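Long-range contact in poly-gamma-glutamate hydrolase (Bacillus phage phiNIT1, PDB 3A9L), which hydrolyses the gamma-glutamyl linkages of bacterial poly-gamma-glutamate as a zinc-dependent peptidase: residues 48-60 / 192-204. Numbering follows the deposited sequence.
Sequences TTELIYRVVELTG and FLDYAEAIKEAEA
Val55 of helix 48-59 and Ala196 of segment 192-204 in helix 190-209 are the nearest CA pair, at 5.3 Å; the segment axes cross at -48° and approach to 8.9 Å. Ala196 is a knob in the hole formed by Leu51, Arg54, Val55 and Leu58; its CB lies 3.4 Å from Arg54 CG and 3.6 Å from Leu51 CD1. The other branch of Leu51, CD2, meets the ring of Tyr195 at CE1, the two side chains crossing at about a right angle. Phe192 turns its ring edge to helix 48-59, with CZ 3.1 Å from Glu50 O and CE1 against Leu51 CA. Arg54 CB and CG approach CZ and CE2 of that ring obliquely. With chi2 bent to 64°, the arginine runs on past Leu193 CD2, and Leu58 CD2 lies over one face of its guanidinium, toward the rim. A water accepts from Arg54 NE and donates to Leu193 O, bridging the helices. Both helices pack on the same side of the mixed sheet in the alpha/beta core of this zinc peptidase: Val55 and Thr59 touch Tyr36 of strand 34-42, while Leu51 and Tyr195 reach Ile166 of strand 162-167. Val55 CG1 meets Ile199 CG2 at 3.8 Å. Farther along, Lys200 lays its aliphatic chain over the end of helix 48-59, CD 3.2 Å from Leu58 O; its modelled salt bridge to Glu197 is doubtful in detail. Thr59 CG2 packs on Lys200 CG and against Glu203, whose OE1 is hydrogen-bonded to Tyr36 OH and whose OE2 accepts from a second water, which also donates weakly to Thr59 O.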
ATOM      1  N   THR A  48      15.236   0.016   6.904  1.00 21.26           N
ATOM      2  CA  THR A  48      14.668  -0.765   5.802  1.00 21.57           C
ATOM      3  C   THR A  48      13.547  -0.014   5.062  1.00 20.41           C
ATOM      4  O   THR A  48      13.463  -0.053   3.830  1.00 21.31           O
ATOM      5  CB  THR A  48      14.119  -2.126   6.306  1.00 20.92           C
ATOM      6  OG1 THR A  48      13.384  -1.903   7.503  1.00 22.44           O
ATOM      7  CG2 THR A  48      15.261  -3.082   6.627  1.00 22.47           C
ATOM      8  N   THR A  49      12.666   0.635   5.810  1.00 19.85           N
ATOM      9  CA  THR A  49      11.600   1.431   5.193  1.00 19.61           C
ATOM     10  C   THR A  49      12.143   2.448   4.211  1.00 20.18           C
ATOM     11  O   THR A  49      11.666   2.527   3.083  1.00 20.70           O
ATOM     12  CB  THR A  49      10.769   2.187   6.261  1.00 19.14           C
ATOM     13  OG1 THR A  49       9.996   1.252   7.003  1.00 18.24           O
ATOM     14  CG2 THR A  49       9.820   3.206   5.617  1.00 18.68           C
ATOM     15  N   GLU A  50      13.173   3.192   4.634  1.00 21.55           N
ATOM     16  CA  GLU A  50      13.665   4.367   3.873  1.00 20.56           C
ATOM     17  C   GLU A  50      14.468   3.900   2.673  1.00 20.60           C
ATOM     18  O   GLU A  50      14.406   4.495   1.596  1.00 18.95           O
ATOM     19  CB  GLU A  50      14.512   5.288   4.765  1.00 21.34           C
ATOM     20  CG  GLU A  50      13.702   5.986   5.912  1.00 21.71           C
ATOM     21  CD  GLU A  50      13.366   5.115   7.124  1.00 22.37           C
ATOM     22  OE1 GLU A  50      14.098   4.161   7.448  1.00 22.81           O
ATOM     23  OE2 GLU A  50      12.331   5.406   7.788  1.00 25.23           O
ATOM     24  N   LEU A  51      15.231   2.830   2.870  1.00 19.65           N
ATOM     25  CA  LEU A  51      15.979   2.273   1.756  1.00 20.54           C
ATOM     26  C   LEU A  51      15.031   1.682   0.743  1.00 19.65           C
ATOM     27  O   LEU A  51      15.267   1.810  -0.430  1.00 21.31           O
ATOM     28  CB  LEU A  51      17.030   1.256   2.219  1.00 19.43           C
ATOM     29  CG  LEU A  51      17.752   0.477   1.111  1.00 18.68           C
ATOM     30  CD1 LEU A  51      18.609   1.418   0.215  1.00 23.01           C
ATOM     31  CD2 LEU A  51      18.559  -0.660   1.677  1.00 14.18           C
ATOM     32  N   ILE A  52      13.963   1.023   1.189  1.00 20.25           N
ATOM     33  CA  ILE A  52      13.020   0.443   0.225  1.00 19.62           C
ATOM     34  C   ILE A  52      12.310   1.548  -0.569  1.00 20.53           C
ATOM     35  O   ILE A  52      12.095   1.410  -1.779  1.00 20.68           O
ATOM     36  CB  ILE A  52      12.040  -0.507   0.886  1.00 19.05           C
ATOM     37  CG1 ILE A  52      12.726  -1.868   1.076  1.00 17.85           C
ATOM     38  CG2 ILE A  52      10.753  -0.628   0.060  1.00 20.00           C
ATOM     39  CD1 ILE A  52      12.147  -2.695   2.156  1.00 18.79           C
ATOM     40  N   TYR A  53      11.960   2.631   0.114  1.00 21.25           N
ATOM     41  CA  TYR A  53      11.307   3.783  -0.541  1.00 23.28           C
ATOM     42  C   TYR A  53      12.131   4.315  -1.698  1.00 22.68           C
ATOM     43  O   TYR A  53      11.605   4.539  -2.793  1.00 23.01           O
ATOM     44  CB  TYR A  53      11.087   4.903   0.459  1.00 23.92           C
ATOM     45  CG  TYR A  53       9.796   4.792   1.219  1.00 27.51           C
ATOM     46  CD1 TYR A  53       9.349   3.569   1.709  1.00 32.63           C
ATOM     47  CD2 TYR A  53       9.035   5.909   1.456  1.00 31.16           C
ATOM     48  CE1 TYR A  53       8.168   3.476   2.400  1.00 32.42           C
ATOM     49  CE2 TYR A  53       7.855   5.831   2.152  1.00 34.33           C
ATOM     50  CZ  TYR A  53       7.424   4.612   2.617  1.00 32.92           C
ATOM     51  OH  TYR A  53       6.242   4.555   3.302  1.00 32.73           O
ATOM     52  N   ARG A  54      13.419   4.523  -1.434  1.00 22.11           N
ATOM     53  CA  ARG A  54      14.375   5.047  -2.393  1.00 21.25           C
ATOM     54  C   ARG A  54      14.611   4.047  -3.545  1.00 21.10           C
ATOM     55  O   ARG A  54      14.679   4.443  -4.721  1.00 20.31           O
ATOM     56  CB  ARG A  54      15.700   5.376  -1.664  1.00 22.86           C
ATOM     57  CG  ARG A  54      16.787   6.131  -2.491  1.00 23.93           C
ATOM     58  CD  ARG A  54      16.288   7.533  -2.904  1.00 27.32           C
ATOM     59  NE  ARG A  54      17.220   8.174  -3.819  1.00 27.71           N
ATOM     60  CZ  ARG A  54      16.875   9.106  -4.699  1.00 30.18           C
ATOM     61  NH1 ARG A  54      15.606   9.507  -4.782  1.00 27.16           N
ATOM     62  NH2 ARG A  54      17.795   9.636  -5.495  1.00 27.98           N
ATOM     63  N   VAL A  55      14.759   2.757  -3.215  1.00 19.65           N
ATOM     64  CA  VAL A  55      14.924   1.750  -4.270  1.00 19.48           C
ATOM     65  C   VAL A  55      13.703   1.671  -5.197  1.00 19.64           C
ATOM     66  O   VAL A  55      13.817   1.462  -6.422  1.00 20.73           O
ATOM     67  CB  VAL A  55      15.269   0.330  -3.710  1.00 18.55           C
ATOM     68  CG1 VAL A  55      15.303  -0.694  -4.844  1.00 18.39           C
ATOM     69  CG2 VAL A  55      16.637   0.351  -3.057  1.00 16.61           C
ATOM     70  N   VAL A  56      12.532   1.802  -4.603  1.00 19.71           N
ATOM     71  CA  VAL A  56      11.290   1.785  -5.357  1.00 20.28           C
ATOM     72  C   VAL A  56      11.145   3.063  -6.192  1.00 20.52           C
ATOM     73  O   VAL A  56      10.696   3.011  -7.356  1.00 20.06           O
ATOM     74  CB  VAL A  56      10.096   1.553  -4.399  1.00 20.47           C
ATOM     75  CG1 VAL A  56       8.742   1.928  -5.053  1.00 20.69           C
ATOM     76  CG2 VAL A  56      10.093   0.099  -3.970  1.00 19.20           C
ATOM     77  N   GLU A  57      11.506   4.200  -5.594  1.00 21.23           N
ATOM     78  CA  GLU A  57      11.450   5.497  -6.291  1.00 22.65           C
ATOM     79  C   GLU A  57      12.438   5.487  -7.470  1.00 22.72           C
ATOM     80  O   GLU A  57      12.120   5.980  -8.551  1.00 22.07           O
ATOM     81  CB  GLU A  57      11.730   6.645  -5.330  1.00 23.38           C
ATOM     82  CG  GLU A  57      10.565   7.007  -4.424  1.00 27.37           C
ATOM     83  CD  GLU A  57      11.033   7.490  -3.050  1.00 32.96           C
ATOM     84  OE1 GLU A  57      12.163   8.043  -2.979  1.00 35.04           O
ATOM     85  OE2 GLU A  57      10.296   7.271  -2.045  1.00 34.01           O
ATOM     86  N   LEU A  58      13.593   4.851  -7.271  1.00 21.70           N
ATOM     87  CA  LEU A  58      14.571   4.645  -8.376  1.00 22.96           C
ATOM     88  C   LEU A  58      14.218   3.629  -9.461  1.00 23.24           C
ATOM     89  O   LEU A  58      14.688   3.752 -10.592  1.00 24.40           O
ATOM     90  CB  LEU A  58      15.939   4.261  -7.818  1.00 21.54           C
ATOM     91  CG  LEU A  58      16.715   5.278  -7.003  1.00 23.18           C
ATOM     92  CD1 LEU A  58      17.999   4.622  -6.552  1.00 22.36           C
ATOM     93  CD2 LEU A  58      16.959   6.529  -7.789  1.00 21.89           C
ATOM     94  N   THR A  59      13.432   2.607  -9.119  1.00 23.70           N
ATOM     95  CA  THR A  59      13.200   1.458 -10.020  1.00 22.78           C
ATOM     96  C   THR A  59      11.798   1.364 -10.607  1.00 22.38           C
ATOM     97  O   THR A  59      11.617   0.849 -11.711  1.00 22.28           O
ATOM     98  CB  THR A  59      13.499   0.105  -9.307  1.00 22.48           C
ATOM     99  OG1 THR A  59      12.705   0.011  -8.119  1.00 24.16           O
ATOM    100  CG2 THR A  59      14.983   0.006  -8.889  1.00 21.70           C
ATOM    101  N   GLY A  60      10.809   1.831  -9.855  1.00 22.59           N
ATOM    102  CA  GLY A  60       9.401   1.542 -10.166  1.00 22.15           C
ATOM    103  C   GLY A  60       9.022   0.105  -9.803  1.00 21.56           C
ATOM    104  O   GLY A  60       8.037  -0.435 -10.293  1.00 19.75           O
ATOM    105  N   PHE A 192      23.777   6.393   1.937  1.00 24.46           N
ATOM    106  CA  PHE A 192      22.391   5.963   1.670  1.00 23.95           C
ATOM    107  C   PHE A 192      22.056   5.962   0.191  1.00 22.80           C
ATOM    108  O   PHE A 192      21.638   4.933  -0.360  1.00 24.32           O
ATOM    109  CB  PHE A 192      21.334   6.782   2.453  1.00 22.84           C
ATOM    110  CG  PHE A 192      19.916   6.388   2.129  1.00 23.48           C
ATOM    111  CD1 PHE A 192      19.318   5.293   2.747  1.00 21.35           C
ATOM    112  CD2 PHE A 192      19.182   7.106   1.179  1.00 24.44           C
ATOM    113  CE1 PHE A 192      18.000   4.916   2.436  1.00 23.56           C
ATOM    114  CE2 PHE A 192      17.877   6.742   0.842  1.00 24.35           C
ATOM    115  CZ  PHE A 192      17.266   5.658   1.470  1.00 24.51           C
ATOM    116  N   LEU A 193      22.233   7.113  -0.453  1.00 23.28           N
ATOM    117  CA  LEU A 193      21.930   7.280  -1.898  1.00 21.38           C
ATOM    118  C   LEU A 193      22.694   6.300  -2.807  1.00 22.08           C
ATOM    119  O   LEU A 193      22.107   5.656  -3.694  1.00 21.10           O
ATOM    120  CB  LEU A 193      22.158   8.727  -2.328  1.00 20.68           C
ATOM    121  CG  LEU A 193      21.424   9.848  -1.538  1.00 18.12           C
ATOM    122  CD1 LEU A 193      21.812  11.228  -2.001  1.00 19.25           C
ATOM    123  CD2 LEU A 193      19.899   9.706  -1.610  1.00 18.07           C
ATOM    124  N   ASP A 194      24.003   6.205  -2.591  1.00 22.67           N
ATOM    125  CA  ASP A 194      24.846   5.225  -3.298  1.00 22.48           C
ATOM    126  C   ASP A 194      24.375   3.767  -3.106  1.00 22.02           C
ATOM    127  O   ASP A 194      24.428   2.936  -4.039  1.00 21.35           O
ATOM    128  CB  ASP A 194      26.300   5.384  -2.845  1.00 23.28           C
ATOM    129  CG  ASP A 194      26.928   6.714  -3.283  1.00 24.19           C
ATOM    130  OD1 ASP A 194      26.413   7.362  -4.204  1.00 27.42           O
ATOM    131  OD2 ASP A 194      27.978   7.102  -2.723  1.00 27.13           O
ATOM    132  N   TYR A 195      23.935   3.442  -1.891  1.00 22.02           N
ATOM    133  CA  TYR A 195      23.484   2.085  -1.590  1.00 21.07           C
ATOM    134  C   TYR A 195      22.259   1.824  -2.469  1.00 20.65           C
ATOM    135  O   TYR A 195      22.247   0.889  -3.275  1.00 19.99           O
ATOM    136  CB  TYR A 195      23.160   1.949  -0.090  1.00 21.33           C
ATOM    137  CG  TYR A 195      23.151   0.526   0.451  1.00 20.31           C
ATOM    138  CD1 TYR A 195      22.105  -0.348   0.147  1.00 21.58           C
ATOM    139  CD2 TYR A 195      24.155   0.080   1.283  1.00 20.61           C
ATOM    140  CE1 TYR A 195      22.081  -1.634   0.629  1.00 23.41           C
ATOM    141  CE2 TYR A 195      24.138  -1.222   1.792  1.00 21.81           C
ATOM    142  CZ  TYR A 195      23.096  -2.067   1.458  1.00 22.61           C
ATOM    143  OH  TYR A 195      23.043  -3.348   1.946  1.00 23.39           O
ATOM    144  N   ALA A 196      21.257   2.694  -2.363  1.00 20.37           N
ATOM    145  CA  ALA A 196      20.050   2.517  -3.121  1.00 20.31           C
ATOM    146  C   ALA A 196      20.283   2.479  -4.660  1.00 20.31           C
ATOM    147  O   ALA A 196      19.683   1.650  -5.357  1.00 20.59           O
ATOM    148  CB  ALA A 196      19.010   3.541  -2.713  1.00 21.39           C
ATOM    149  N   GLU A 197      21.210   3.298  -5.165  1.00 21.47           N
ATOM    150  CA  GLU A 197      21.591   3.303  -6.593  1.00 21.66           C
ATOM    151  C   GLU A 197      22.266   1.992  -7.002  1.00 21.72           C
ATOM    152  O   GLU A 197      22.011   1.462  -8.080  1.00 19.89           O
ATOM    153  CB  GLU A 197      22.506   4.483  -6.904  1.00 21.53           C
ATOM    154  CG  GLU A 197      23.224   4.417  -8.281  1.00 25.35           C
ATOM    155  CD  GLU A 197      22.302   4.768  -9.468  1.00 26.37           C
ATOM    156  OE1 GLU A 197      21.177   5.260  -9.242  1.00 25.59           O
ATOM    157  OE2 GLU A 197      22.686   4.519 -10.627  1.00 27.62           O
ATOM    158  N   ALA A 198      23.123   1.468  -6.129  1.00 21.55           N
ATOM    159  CA  ALA A 198      23.723   0.141  -6.363  1.00 22.49           C
ATOM    160  C   ALA A 198      22.683  -0.944  -6.635  1.00 22.72           C
ATOM    161  O   ALA A 198      22.864  -1.766  -7.507  1.00 23.30           O
ATOM    162  CB  ALA A 198      24.608  -0.262  -5.203  1.00 21.50           C
ATOM    163  N   ILE A 199      21.592  -0.928  -5.885  1.00 23.31           N
ATOM    164  CA  ILE A 199      20.535  -1.902  -6.046  1.00 23.50           C
ATOM    165  C   ILE A 199      19.832  -1.702  -7.399  1.00 23.48           C
ATOM    166  O   ILE A 199      19.539  -2.677  -8.131  1.00 20.97           O
ATOM    167  CB  ILE A 199      19.521  -1.796  -4.884  1.00 24.53           C
ATOM    168  CG1 ILE A 199      20.245  -1.830  -3.517  1.00 25.46           C
ATOM    169  CG2 ILE A 199      18.429  -2.862  -5.034  1.00 24.53           C
ATOM    170  CD1 ILE A 199      21.254  -2.959  -3.344  1.00 31.09           C
ATOM    171  N   LYS A 200      19.591  -0.437  -7.746  1.00 23.09           N
ATOM    172  CA  LYS A 200      18.933  -0.148  -9.039  1.00 24.79           C
ATOM    173  C   LYS A 200      19.808  -0.637 -10.224  1.00 23.89           C
ATOM    174  O   LYS A 200      19.315  -1.257 -11.157  1.00 25.19           O
ATOM    175  CB  LYS A 200      18.589   1.332  -9.167  1.00 24.29           C
ATOM    176  CG  LYS A 200      17.904   1.720 -10.495  1.00 27.66           C
ATOM    177  CD  LYS A 200      17.890   3.223 -10.733  1.00 32.20           C
ATOM    178  CE  LYS A 200      19.274   3.887 -10.768  1.00 34.12           C
ATOM    179  NZ  LYS A 200      20.064   3.810 -12.053  1.00 33.52           N
ATOM    180  N   GLU A 201      21.099  -0.362 -10.160  1.00 24.33           N
ATOM    181  CA  GLU A 201      22.062  -0.773 -11.198  1.00 24.12           C
ATOM    182  C   GLU A 201      22.108  -2.264 -11.409  1.00 23.52           C
ATOM    183  O   GLU A 201      22.148  -2.728 -12.559  1.00 23.44           O
ATOM    184  CB  GLU A 201      23.470  -0.264 -10.842  1.00 24.67           C
ATOM    185  CG  GLU A 201      23.639   1.247 -11.033  1.00 26.74           C
ATOM    186  CD  GLU A 201      25.025   1.750 -10.668  1.00 29.13           C
ATOM    187  OE1 GLU A 201      25.996   0.970 -10.739  1.00 30.55           O
ATOM    188  OE2 GLU A 201      25.158   2.948 -10.321  1.00 34.73           O
ATOM    189  N   ALA A 202      22.103  -3.003 -10.301  1.00 23.93           N
ATOM    190  CA  ALA A 202      22.155  -4.458 -10.303  1.00 24.17           C
ATOM    191  C   ALA A 202      20.860  -5.029 -10.859  1.00 25.35           C
ATOM    192  O   ALA A 202      20.906  -5.970 -11.660  1.00 25.53           O
ATOM    193  CB  ALA A 202      22.420  -4.985  -8.902  1.00 24.20           C
ATOM    194  N   GLU A 203      19.718  -4.430 -10.484  1.00 26.18           N
ATOM    195  CA  GLU A 203      18.425  -4.818 -11.072  1.00 26.99           C
ATOM    196  C   GLU A 203      18.433  -4.584 -12.588  1.00 27.14           C
ATOM    197  O   GLU A 203      17.941  -5.438 -13.350  1.00 27.52           O
ATOM    198  CB  GLU A 203      17.223  -4.082 -10.420  1.00 27.99           C
ATOM    199  CG  GLU A 203      15.863  -4.726 -10.773  1.00 29.96           C
ATOM    200  CD  GLU A 203      14.636  -3.781 -10.799  1.00 34.01           C
ATOM    201  OE1 GLU A 203      14.408  -3.004  -9.853  1.00 34.46           O
ATOM    202  OE2 GLU A 203      13.847  -3.860 -11.769  1.00 37.47           O
ATOM    203  N   ALA A 204      19.001  -3.444 -13.010  1.00 26.28           N
ATOM    204  CA  ALA A 204      19.104  -3.060 -14.435  1.00 26.83           C
ATOM    205  C   ALA A 204      19.904  -4.043 -15.283  1.00 26.99           C
ATOM    206  O   ALA A 204      19.386  -4.591 -16.255  1.00 27.68           O
ATOM    207  CB  ALA A 204      19.656  -1.595 -14.581  1.00 25.91           C
TER
HETATM  208  O   HOH W   1      19.884   7.096  -4.870  1.00 24.70           O
HETATM  209  O   HOH W   2      11.408  -2.572 -11.998  1.00 38.39           O